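Local coordinates for La protein (Trypanosoma brucei, PDB 1S29), which probably binds RNA, including mRNA, through its N-terminal La motif, the winged-helix domain that makes up this fragment, at residues Val45-Glu48 / Thr49-Thr52; Lys64-Val67 / Glu68-Pro72. One frame throughout, in Å; residues are numbered along the deposited sequence.

In the fold
Both contacts are local, and neither closes a long loop. Contact 1 comes first along the chain. It turns the short strand 45-46 into the helix 47-50. The chain then runs through helix 54-57 and enters helix 63-70, where contact 2 spans almost all of the helix and its exit at R71. The two follow in series and do not overlap, with centres about 12 Å apart. They meet through side chains. L47 of contact 1 packs on V66, V67 and I70 of contact 2, and L51 lies against V66. Contact 1 also reaches helix 31-37 and strand 84-87. Contact 2 reaches helix 8-21 and strand 76-78. Together they line part of the core of the winged-helix domain.

Contact 1 of 2, residues Val45-Glu48 / Thr49-Thr52; sequences VSLE and TLLT
T49 meets S46 at the start of helix 47-50. S46 is the N-cap. S46 OG accepts from T49 N at 3.3 Å. A chi1 of 71° swings OG between the backbone N and the carbonyl carbon of S46, within reach of that amide. T49 OG1 also lies 2.8 Å from S46 OG. The T49 amide has a second acceptor, S46 O, which it meets from above the carbonyl plane. On the methyl side of T49, V45 CG1 packs 4.0 Å from T49 CB, and the two side chains cross at about a right angle. L50 N gives S46 O a weak bond. The side chain of L50 faces the core, with CD1 4.0 Å from L47 CD2 and CD2 near V45 CG1. In this winged-helix domain the capped turn joins an edge strand of the small antiparallel sheet to a short helix. F22 and V85 also pack on L50. L51 N bonds to L47 O at 3.0 Å, while the L51 side chain reaches V63. T52 folds back on T49 O, which accepts from both T52 N and T52 OG1. T52 OG1 donates to T49 O at 2.6 Å, in the carbonyl plane.

Contact 2 of 2, residues Lys64-Val67 / Glu68-Pro72; sequences KEVV and EAIRP
V66 and I70 touch one turn apart on helix 63-70, a core helix of the winged-helix La motif. Backbone bonds run from residue i+4 to residue i. A69 N donates to E65 O, I70 N to V66 O and R71 N to V67 O. The bond from E68 N to K64 O is weak. R71 thus still bonds back into the last turn, although it lies past the helix end.

The apolar contacts lie on the buried side. V66 CG1 sits 3.3 Å from I70 CD1, which is tighter than usual for two carbons. The V66 torsion places CG1 anti to the backbone N (chi1 179°), beside its carbonyl carbon and facing the next turn. L78 packs on V67 and I70, and L14 of helix 8-21 covers A69.

The polar contacts lie away from the V66-I70 pair. E65 OE1 is hydrogen-bonded to T60 OG1. A water donates to both K64 O and E68 OE1, so it bridges backbone and carboxylate. Chi1 of E68 (-58°) sets E68 CG 3.4 Å from K64 O. The bend at chi2 (-53°) then turns the carboxylate to meet the water and R71. R71 bends at chi3 and meets E68 end-on with NH1 and NH2, E68 lying at the guanidinium edge. V67 CG1 lies 3.7 Å from R71 NH2, and V67 O lies over one face of the R71 guanidinium, offset toward its rim. The salt bridge has two bonds. NH2 of R71 reaches OE1 of E68 at 3.1 Å. R71 NH1 meets E68 OE2 at 2.8 Å, approaching from above the carboxylate plane.

Contact 1 of 2, residues Val45-Glu48 / Thr49-Thr52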
ATOM      1  N   VAL A  45      -7.302  -2.707  -2.626  1.00  5.24           N
ATOM      2  CA  VAL A  45      -6.632  -2.031  -3.738  1.00  5.01           C
ATOM      3  C   VAL A  45      -5.437  -2.904  -4.123  1.00  4.61           C
ATOM      4  O   VAL A  45      -4.669  -3.311  -3.255  1.00  5.12           O
ATOM      5  CB  VAL A  45      -6.111  -0.637  -3.315  1.00  4.79           C
ATOM      6  CG1 VAL A  45      -5.325  -0.016  -4.464  1.00  6.49           C
ATOM      7  CG2 VAL A  45      -7.281   0.268  -2.928  1.00  4.34           C
ATOM      8  N   SER A  46      -5.280  -3.203  -5.412  1.00  4.76           N
ATOM      9  CA  SER A  46      -4.175  -4.058  -5.841  1.00  5.05           C
ATOM     10  C   SER A  46      -2.818  -3.412  -5.606  1.00  6.70           C
ATOM     11  O   SER A  46      -2.660  -2.201  -5.761  1.00  6.45           O
ATOM     12  CB  SER A  46      -4.316  -4.430  -7.319  1.00  7.20           C
ATOM     13  OG  SER A  46      -4.059  -3.322  -8.181  1.00  6.42           O
ATOM     14  N   LEU A  47      -1.842  -4.231  -5.224  1.00  7.02           N
ATOM     15  CA  LEU A  47      -0.506  -3.721  -4.977  1.00  6.36           C
ATOM     16  C   LEU A  47       0.095  -3.218  -6.293  1.00  6.26           C
ATOM     17  O   LEU A  47       0.948  -2.333  -6.282  1.00  5.82           O
ATOM     18  CB  LEU A  47       0.379  -4.801  -4.333  1.00  8.04           C
ATOM     19  CG  LEU A  47      -0.063  -5.343  -2.964  1.00 10.21           C
ATOM     20  CD1 LEU A  47       1.034  -6.232  -2.390  1.00 11.03           C
ATOM     21  CD2 LEU A  47      -0.351  -4.199  -2.011  1.00 11.81           C
ATOM     22  N   GLU A  48      -0.349  -3.754  -7.432  1.00  6.03           N
ATOM     23  CA  GLU A  48       0.201  -3.249  -8.684  1.00  7.11           C
ATOM     24  C   GLU A  48      -0.230  -1.798  -8.882  1.00  6.57           C
ATOM     25  O   GLU A  48       0.473  -1.024  -9.523  1.00  6.34           O
ATOM     26  CB  GLU A  48      -0.211  -4.110  -9.894  1.00  9.49           C
ATOM     27  CG  GLU A  48      -1.697  -4.271 -10.127  1.00 10.31           C
ATOM     28  CD  GLU A  48      -1.995  -5.063 -11.397  1.00 11.79           C
ATOM     29  OE1 GLU A  48      -1.236  -6.006 -11.712  1.00 13.38           O
ATOM     30  OE2 GLU A  48      -2.992  -4.750 -12.078  1.00 11.47           O
ATOM     31  N   THR A  49      -1.383  -1.427  -8.329  1.00  7.42           N
ATOM     32  CA  THR A  49      -1.841  -0.054  -8.448  1.00  6.33           C
ATOM     33  C   THR A  49      -0.939   0.813  -7.589  1.00  7.20           C
ATOM     34  O   THR A  49      -0.568   1.919  -7.988  1.00  8.54           O
ATOM     35  CB  THR A  49      -3.278   0.119  -7.951  1.00  6.50           C
ATOM     36  OG1 THR A  49      -4.162  -0.576  -8.833  1.00  6.73           O
ATOM     37  CG2 THR A  49      -3.656   1.599  -7.937  1.00  7.14           C
ATOM     38  N   LEU A  50      -0.595   0.310  -6.408  1.00  6.52           N
ATOM     39  CA  LEU A  50       0.270   1.066  -5.507  1.00  6.79           C
ATOM     40  C   LEU A  50       1.634   1.337  -6.138  1.00  7.52           C
ATOM     41  O   LEU A  50       2.239   2.384  -5.907  1.00  7.31           O
ATOM     42  CB  LEU A  50       0.435   0.326  -4.181  1.00  8.76           C
ATOM     43  CG  LEU A  50      -0.853   0.193  -3.363  1.00 12.54           C
ATOM     44  CD1 LEU A  50      -0.493  -0.226  -1.947  1.00 13.85           C
ATOM     45  CD2 LEU A  50      -1.614   1.508  -3.342  1.00 14.60           C
ATOM     46  N   LEU A  51       2.105   0.401  -6.953  1.00  7.81           N
ATOM     47  CA  LEU A  51       3.391   0.555  -7.615  1.00  8.74           C
ATOM     48  C   LEU A  51       3.428   1.751  -8.566  1.00 11.05           C
ATOM     49  O   LEU A  51       4.507   2.203  -8.957  1.00 11.41           O
ATOM     50  CB  LEU A  51       3.745  -0.719  -8.383  1.00  9.85           C
ATOM     51  CG  LEU A  51       4.204  -1.918  -7.555  1.00  9.15           C
ATOM     52  CD1 LEU A  51       4.494  -3.088  -8.474  1.00 12.81           C
ATOM     53  CD2 LEU A  51       5.456  -1.550  -6.778  1.00  9.40           C
ATOM     54  N   THR A  52       2.258   2.265  -8.939  1.00 10.11           N
ATOM     55  CA  THR A  52       2.208   3.402  -9.854  1.00 10.02           C
ATOM     56  C   THR A  52       2.269   4.750  -9.140  1.00 10.15           C
ATOM     57  O   THR A  52       2.438   5.789  -9.778  1.00 10.69           O
ATOM     58  CB  THR A  52       0.939   3.369 -10.733  1.00  9.94           C
ATOM     59  OG1 THR A  52      -0.214   3.678  -9.937  1.00  9.46           O
ATOM     60  CG2 THR A  52       0.773   1.991 -11.371  1.00 10.51           C
TER

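Contact 2 of 2, residues Lys64-Val67 / Glu68-Pro72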
ATOM      1  N   LYS A  64       6.218  -7.960  -4.677  1.00 12.55           N
ATOM      2  CA  LYS A  64       6.656  -8.848  -3.607  1.00 13.11           C
ATOM      3  C   LYS A  64       7.398  -8.107  -2.503  1.00 11.75           C
ATOM      4  O   LYS A  64       7.331  -8.491  -1.334  1.00 11.87           O
ATOM      5  CB  LYS A  64       7.502  -9.982  -4.189  1.00 15.39           C
ATOM      6  CG  LYS A  64       6.697 -10.840  -5.152  1.00 18.13           C
ATOM      7  CD  LYS A  64       7.462 -12.049  -5.648  1.00 20.57           C
ATOM      8  CE  LYS A  64       6.602 -12.870  -6.598  1.00 23.11           C
ATOM      9  NZ  LYS A  64       5.335 -13.316  -5.949  1.00 24.09           N
ATOM     10  N   GLU A  65       8.090  -7.033  -2.862  1.00 10.03           N
ATOM     11  CA  GLU A  65       8.794  -6.249  -1.856  1.00  9.68           C
ATOM     12  C   GLU A  65       7.766  -5.397  -1.109  1.00  8.80           C
ATOM     13  O   GLU A  65       7.905  -5.132   0.086  1.00  8.19           O
ATOM     14  CB  GLU A  65       9.856  -5.360  -2.512  1.00 10.41           C
ATOM     15  CG  GLU A  65      10.948  -6.140  -3.238  1.00 11.92           C
ATOM     16  CD  GLU A  65      12.093  -5.258  -3.711  1.00 14.20           C
ATOM     17  OE1 GLU A  65      11.817  -4.161  -4.233  1.00 14.68           O
ATOM     18  OE2 GLU A  65      13.264  -5.672  -3.571  1.00 13.95           O
ATOM     19  N   VAL A  66       6.720  -4.983  -1.816  1.00  8.18           N
ATOM     20  CA  VAL A  66       5.679  -4.183  -1.190  1.00  7.79           C
ATOM     21  C   VAL A  66       4.954  -5.029  -0.146  1.00  8.58           C
ATOM     22  O   VAL A  66       4.568  -4.526   0.897  1.00  8.04           O
ATOM     23  CB  VAL A  66       4.669  -3.653  -2.235  1.00  8.44           C
ATOM     24  CG1 VAL A  66       3.582  -2.839  -1.549  1.00  9.07           C
ATOM     25  CG2 VAL A  66       5.391  -2.788  -3.252  1.00  8.92           C
ATOM     26  N   VAL A  67       4.789  -6.321  -0.420  1.00  8.48           N
ATOM     27  CA  VAL A  67       4.120  -7.206   0.531  1.00  9.96           C
ATOM     28  C   VAL A  67       4.915  -7.268   1.840  1.00  9.64           C
ATOM     29  O   VAL A  67       4.347  -7.156   2.933  1.00  9.82           O
ATOM     30  CB  VAL A  67       3.975  -8.647  -0.033  1.00 10.39           C
ATOM     31  CG1 VAL A  67       3.463  -9.585   1.046  1.00 13.07           C
ATOM     32  CG2 VAL A  67       3.023  -8.654  -1.207  1.00 11.41           C
ATOM     33  N   GLU A  68       6.231  -7.432   1.729  1.00 10.73           N
ATOM     34  CA  GLU A  68       7.085  -7.510   2.911  1.00 11.13           C
ATOM     35  C   GLU A  68       7.094  -6.196   3.685  1.00 11.04           C
ATOM     36  O   GLU A  68       7.104  -6.181   4.919  1.00 13.12           O
ATOM     37  CB  GLU A  68       8.512  -7.878   2.500  1.00 12.88           C
ATOM     38  CG  GLU A  68       8.591  -9.186   1.750  1.00 13.65           C
ATOM     39  CD  GLU A  68       7.915 -10.318   2.499  1.00 15.29           C
ATOM     40  OE1 GLU A  68       7.058 -10.996   1.893  1.00 17.04           O
ATOM     41  OE2 GLU A  68       8.241 -10.528   3.689  1.00 17.20           O
ATOM     42  N   ALA A  69       7.091  -5.093   2.953  1.00 10.45           N
ATOM     43  CA  ALA A  69       7.095  -3.781   3.578  1.00  9.69           C
ATOM     44  C   ALA A  69       5.797  -3.502   4.326  1.00 10.50           C
ATOM     45  O   ALA A  69       5.802  -2.899   5.398  1.00  9.90           O
ATOM     46  CB  ALA A  69       7.318  -2.707   2.515  1.00 10.16           C
ATOM     47  N   ILE A  70       4.683  -3.948   3.756  1.00 11.39           N
ATOM     48  CA  ILE A  70       3.372  -3.711   4.340  1.00 12.07           C
ATOM     49  C   ILE A  70       2.967  -4.606   5.504  1.00 11.77           C
ATOM     50  O   ILE A  70       2.353  -4.133   6.453  1.00 12.47           O
ATOM     51  CB  ILE A  70       2.248  -3.922   3.309  1.00 11.56           C
ATOM     52  CG1 ILE A  70       2.419  -2.962   2.130  1.00 14.39           C
ATOM     53  CG2 ILE A  70       0.886  -3.740   3.961  1.00 14.20           C
ATOM     54  CD1 ILE A  70       1.504  -3.259   0.963  1.00 12.49           C
ATOM     55  N   ARG A  71       3.319  -5.884   5.439  1.00 12.57           N
ATOM     56  CA  ARG A  71       2.908  -6.838   6.469  1.00 13.48           C
ATOM     57  C   ARG A  71       2.884  -6.379   7.931  1.00 13.25           C
ATOM     58  O   ARG A  71       1.886  -6.571   8.620  1.00 14.56           O
ATOM     59  CB  ARG A  71       3.719  -8.139   6.365  1.00 15.24           C
ATOM     60  CG  ARG A  71       3.130  -9.244   7.248  1.00 19.28           C
ATOM     61  CD  ARG A  71       3.890 -10.563   7.183  1.00 21.20           C
ATOM     62  NE  ARG A  71       3.861 -11.184   5.860  1.00 22.21           N
ATOM     63  CZ  ARG A  71       4.831 -11.064   4.961  1.00 22.08           C
ATOM     64  NH1 ARG A  71       5.910 -10.345   5.240  1.00 24.34           N
ATOM     65  NH2 ARG A  71       4.730 -11.671   3.784  1.00 21.73           N
ATOM     66  N   PRO A  72       3.974  -5.771   8.427  1.00 13.52           N
ATOM     67  CA  PRO A  72       4.029  -5.310   9.823  1.00 13.01           C
ATOM     68  C   PRO A  72       2.995  -4.269  10.243  1.00 12.93           C
ATOM     69  O   PRO A  72       2.748  -4.079  11.434  1.00 14.48           O
ATOM     70  CB  PRO A  72       5.445  -4.745   9.942  1.00 13.14           C
ATOM     71  CG  PRO A  72       6.213  -5.525   8.924  1.00 12.62           C
ATOM     72  CD  PRO A  72       5.266  -5.549   7.760  1.00 12.67           C
TER
HETATM   73  O   HOH W   1       6.631 -11.075  -0.811  1.00 15.66           O